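PDB 1YR2: prolyl oligopeptidase from Novosphingobium capsulatum, which probably hydrolyses oligopeptides on the carboxyl side of proline, and far less readily of alanine, as a serine endopeptidase of the S9A family. Local coordinates for residues A[260-272]-A[284-297]. Numbering follows the deposited sequence.
Sequences VFATPELPKRGHG and ITSSEGTDPVNTVH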
# COMPACT_ATOMS: atom_id res chain seq x y z
N VAL A 260 -4.79 -1.54 36.11
CA VAL A 260 -3.92 -2.70 35.85
C VAL A 260 -2.48 -2.30 35.67
O VAL A 260 -1.59 -2.95 36.23
CB VAL A 260 -4.40 -3.45 34.60
CG1 VAL A 260 -3.44 -4.59 34.25
CG2 VAL A 260 -5.78 -4.01 34.85
N PHE A 261 -2.23 -1.23 34.91
CA PHE A 261 -0.85 -0.82 34.63
C PHE A 261 -0.72 0.66 34.31
O PHE A 261 -1.52 1.21 33.55
CB PHE A 261 -0.28 -1.60 33.45
CG PHE A 261 1.22 -1.50 33.32
CD1 PHE A 261 2.05 -2.00 34.32
CD2 PHE A 261 1.80 -0.87 32.22
CE1 PHE A 261 3.38 -1.88 34.23
CE2 PHE A 261 3.18 -0.78 32.12
CZ PHE A 261 3.95 -1.27 33.10
N ALA A 262 0.32 1.25 34.88
CA ALA A 262 0.73 2.61 34.61
C ALA A 262 2.24 2.74 34.79
O ALA A 262 2.84 1.92 35.50
CB ALA A 262 0.02 3.57 35.53
N THR A 263 2.83 3.78 34.18
CA THR A 263 4.24 4.15 34.43
C THR A 263 4.31 5.59 34.91
O THR A 263 4.53 6.50 34.12
CB THR A 263 5.13 4.00 33.17
OG1 THR A 263 4.52 4.61 32.02
CG2 THR A 263 5.31 2.54 32.83
N PRO A 264 4.17 5.79 36.21
CA PRO A 264 4.07 7.15 36.77
C PRO A 264 5.37 8.01 36.76
O PRO A 264 5.31 9.19 37.14
CB PRO A 264 3.58 6.89 38.20
CG PRO A 264 4.05 5.53 38.56
CD PRO A 264 4.08 4.73 37.26
N GLU A 265 6.50 7.46 36.37
CA GLU A 265 7.71 8.22 36.16
C GLU A 265 7.99 8.45 34.66
O GLU A 265 8.94 9.16 34.29
CB GLU A 265 8.85 7.50 36.88
CG GLU A 265 8.58 7.38 38.40
CD GLU A 265 9.79 6.97 39.21
OE1 GLU A 265 10.89 7.52 38.99
OE2 GLU A 265 9.66 6.11 40.10
N LEU A 266 7.13 7.90 33.82
CA LEU A 266 7.27 7.97 32.35
C LEU A 266 5.97 8.45 31.71
O LEU A 266 5.21 7.65 31.14
CB LEU A 266 7.63 6.60 31.82
CG LEU A 266 8.97 6.05 32.30
CD1 LEU A 266 9.12 4.58 31.89
CD2 LEU A 266 10.14 6.89 31.73
N PRO A 267 5.71 9.75 31.78
CA PRO A 267 4.42 10.28 31.36
C PRO A 267 4.11 10.18 29.88
O PRO A 267 2.92 10.19 29.56
CB PRO A 267 4.49 11.75 31.77
CG PRO A 267 5.96 12.09 31.78
CD PRO A 267 6.63 10.81 32.23
N LYS A 268 5.12 10.16 29.02
CA LYS A 268 4.90 10.09 27.57
C LYS A 268 4.77 8.66 27.04
O LYS A 268 4.45 8.43 25.88
CB LYS A 268 6.03 10.79 26.84
CG LYS A 268 6.25 12.20 27.26
CD LYS A 268 7.23 12.95 26.38
CE LYS A 268 7.29 14.40 26.79
NZ LYS A 268 7.18 15.31 25.60
N ARG A 269 4.97 7.68 27.92
CA ARG A 269 4.85 6.26 27.54
C ARG A 269 3.38 5.88 27.35
O ARG A 269 2.53 6.18 28.20
CB ARG A 269 5.45 5.43 28.68
CG ARG A 269 5.91 4.08 28.36
CD ARG A 269 7.01 3.99 27.30
NE ARG A 269 8.21 4.70 27.64
CZ ARG A 269 9.27 4.17 28.21
NH1 ARG A 269 9.29 2.90 28.58
NH2 ARG A 269 10.34 4.90 28.41
N GLY A 270 3.07 5.28 26.20
CA GLY A 270 1.78 4.71 25.88
C GLY A 270 1.76 3.21 26.16
O GLY A 270 2.80 2.55 26.11
N HIS A 271 0.58 2.64 26.43
CA HIS A 271 0.49 1.25 26.86
C HIS A 271 -0.76 0.66 26.25
O HIS A 271 -1.87 1.26 26.33
CB HIS A 271 0.31 1.15 28.37
CG HIS A 271 1.39 1.82 29.16
ND1 HIS A 271 2.68 1.35 29.18
CD2 HIS A 271 1.38 2.92 29.94
CE1 HIS A 271 3.41 2.14 29.94
NE2 HIS A 271 2.64 3.08 30.43
N GLY A 272 -0.56 -0.47 25.56
CA GLY A 272 -1.67 -1.22 24.97
C GLY A 272 -1.65 -2.63 25.56
O GLY A 272 -0.57 -3.21 25.83
N ILE A 284 1.40 -6.45 27.92
CA ILE A 284 1.30 -5.01 27.73
C ILE A 284 2.53 -4.55 26.94
O ILE A 284 3.67 -4.78 27.33
CB ILE A 284 1.19 -4.28 29.07
CG1 ILE A 284 -0.10 -4.70 29.76
CG2 ILE A 284 1.23 -2.77 28.85
CD1 ILE A 284 -0.13 -4.37 31.17
N THR A 285 2.24 -3.90 25.82
CA THR A 285 3.21 -3.31 24.91
C THR A 285 3.21 -1.81 25.12
O THR A 285 2.16 -1.16 25.06
CB THR A 285 2.71 -3.65 23.49
OG1 THR A 285 2.80 -5.07 23.34
CG2 THR A 285 3.61 -3.14 22.47
N SER A 286 4.41 -1.24 25.25
CA SER A 286 4.53 0.16 25.56
C SER A 286 5.60 0.83 24.68
O SER A 286 6.69 0.28 24.45
CB SER A 286 4.91 0.34 27.05
OG SER A 286 4.06 -0.41 27.90
N SER A 287 5.27 2.03 24.23
CA SER A 287 6.18 2.80 23.39
C SER A 287 6.04 4.28 23.65
O SER A 287 5.12 4.73 24.35
CB SER A 287 5.90 2.49 21.91
OG SER A 287 4.59 2.92 21.53
N GLU A 288 6.93 5.05 23.04
CA GLU A 288 6.94 6.47 23.19
C GLU A 288 7.45 7.05 21.89
O GLU A 288 8.51 6.64 21.44
CB GLU A 288 7.93 6.77 24.32
CG GLU A 288 7.91 8.16 24.77
CD GLU A 288 8.74 8.37 26.01
OE1 GLU A 288 8.65 7.55 26.99
OE2 GLU A 288 9.46 9.38 26.00
N GLY A 289 6.70 7.95 21.27
CA GLY A 289 7.25 8.81 20.21
C GLY A 289 7.71 8.20 18.87
O GLY A 289 8.88 8.39 18.47
N THR A 290 6.82 7.52 18.15
CA THR A 290 7.07 6.96 16.76
C THR A 290 8.35 6.13 16.43
O THR A 290 8.42 5.56 15.34
CB THR A 290 6.95 8.06 15.62
OG1 THR A 290 8.15 8.84 15.57
CG2 THR A 290 5.82 9.06 15.88
N ASP A 291 9.36 6.04 17.29
CA ASP A 291 10.43 5.05 17.04
C ASP A 291 9.79 3.66 17.19
O ASP A 291 9.03 3.43 18.14
CB ASP A 291 11.60 5.19 18.01
CG ASP A 291 11.75 6.62 18.53
OD1 ASP A 291 11.04 6.98 19.54
OD2 ASP A 291 12.52 7.44 17.94
N PRO A 292 10.06 2.75 16.25
CA PRO A 292 9.42 1.43 16.23
C PRO A 292 10.11 0.44 17.20
O PRO A 292 10.64 -0.60 16.75
CB PRO A 292 9.59 1.01 14.77
CG PRO A 292 10.89 1.65 14.35
CD PRO A 292 11.01 2.93 15.13
N VAL A 293 10.13 0.80 18.49
CA VAL A 293 10.68 -0.02 19.55
C VAL A 293 9.71 -0.00 20.75
O VAL A 293 8.93 0.92 20.90
CB VAL A 293 12.14 0.36 19.99
CG1 VAL A 293 13.11 0.32 18.79
CG2 VAL A 293 12.25 1.71 20.71
N ASN A 294 9.77 -1.03 21.58
CA ASN A 294 8.81 -1.15 22.67
C ASN A 294 9.27 -2.01 23.81
O ASN A 294 10.13 -2.87 23.63
CB ASN A 294 7.42 -1.60 22.17
CG ASN A 294 7.42 -3.03 21.66
OD1 ASN A 294 7.78 -3.27 20.50
ND2 ASN A 294 7.04 -4.00 22.54
N THR A 295 8.69 -1.77 24.98
CA THR A 295 8.85 -2.61 26.13
C THR A 295 7.72 -3.60 26.18
O THR A 295 6.74 -3.48 25.46
CB THR A 295 8.86 -1.81 27.45
OG1 THR A 295 7.58 -1.20 27.67
CG2 THR A 295 9.92 -0.67 27.44
N VAL A 296 7.88 -4.60 27.05
CA VAL A 296 6.88 -5.64 27.23
C VAL A 296 6.78 -5.95 28.69
O VAL A 296 7.84 -6.23 29.33
CB VAL A 296 7.23 -6.95 26.42
CG1 VAL A 296 6.11 -8.02 26.62
CG2 VAL A 296 7.40 -6.66 24.94
N HIS A 297 5.56 -5.86 29.25
CA HIS A 297 5.25 -6.35 30.56
C HIS A 297 4.21 -7.48 30.47
O HIS A 297 3.39 -7.49 29.54
CB HIS A 297 4.70 -5.24 31.46
CG HIS A 297 5.71 -4.20 31.82
ND1 HIS A 297 6.19 -3.28 30.93
CD2 HIS A 297 6.36 -3.96 33.00
CE1 HIS A 297 7.08 -2.50 31.53
NE2 HIS A 297 7.21 -2.90 32.79
O HOH W 1 7.05 1.01 29.57
O HOH W 2 0.21 -6.05 23.96
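Gly-270 and Gly-272 pair antiparallel with Ser-287 and Thr-285, each pair closed by two backbone hydrogen bonds, among them Gly-270 N to Ser-287 O (2.8 Å) and Gly-272 N to Thr-285 O (2.9 Å). Strands 270-272 and 284-287 run at 156° to each other and belong to the hairpin of the first two strands of a four-stranded propeller blade; strand 258-261 belongs to the preceding blade. Between these pairs, His-271 and Ser-286 form the non-hydrogen-bonded pair, joined instead through their side chains: Ser-286 OG lies in the imidazole plane, hydrogen-bonded to His-271 ND1 (2.6 Å). His-271 NE2 is hydrogen-bonded to Thr-263 OG1 (2.9 Å); with both nitrogens held, the imidazole's rotation is fixed. Phe-261 CD2 lies over one face of this ring, toward the rim. Phe-261 has CG anti to the backbone N, setting CZ over the centre of the His-297 ring, the planes 45° apart; Phe-261 CB meets Ile-284 CD1 at 3.6 Å. Bends at chi2 and chi3 fold Arg-269 back, and its NE makes a nearly straight salt bridge to Glu-288 OE1 (3.0 Å, 171°) in the guanidinium plane, on the anti side of the carboxylate. Leu-266 CD1 lies over one guanidinium face, toward the rim, and a water links NH1 to Thr-295 OG1. Backbone pairing, the buried His-271 to Ser-286 bond and Phe-261 packing thus join the inter-blade connection to the blade it enters, beside a partly exposed salt bridge.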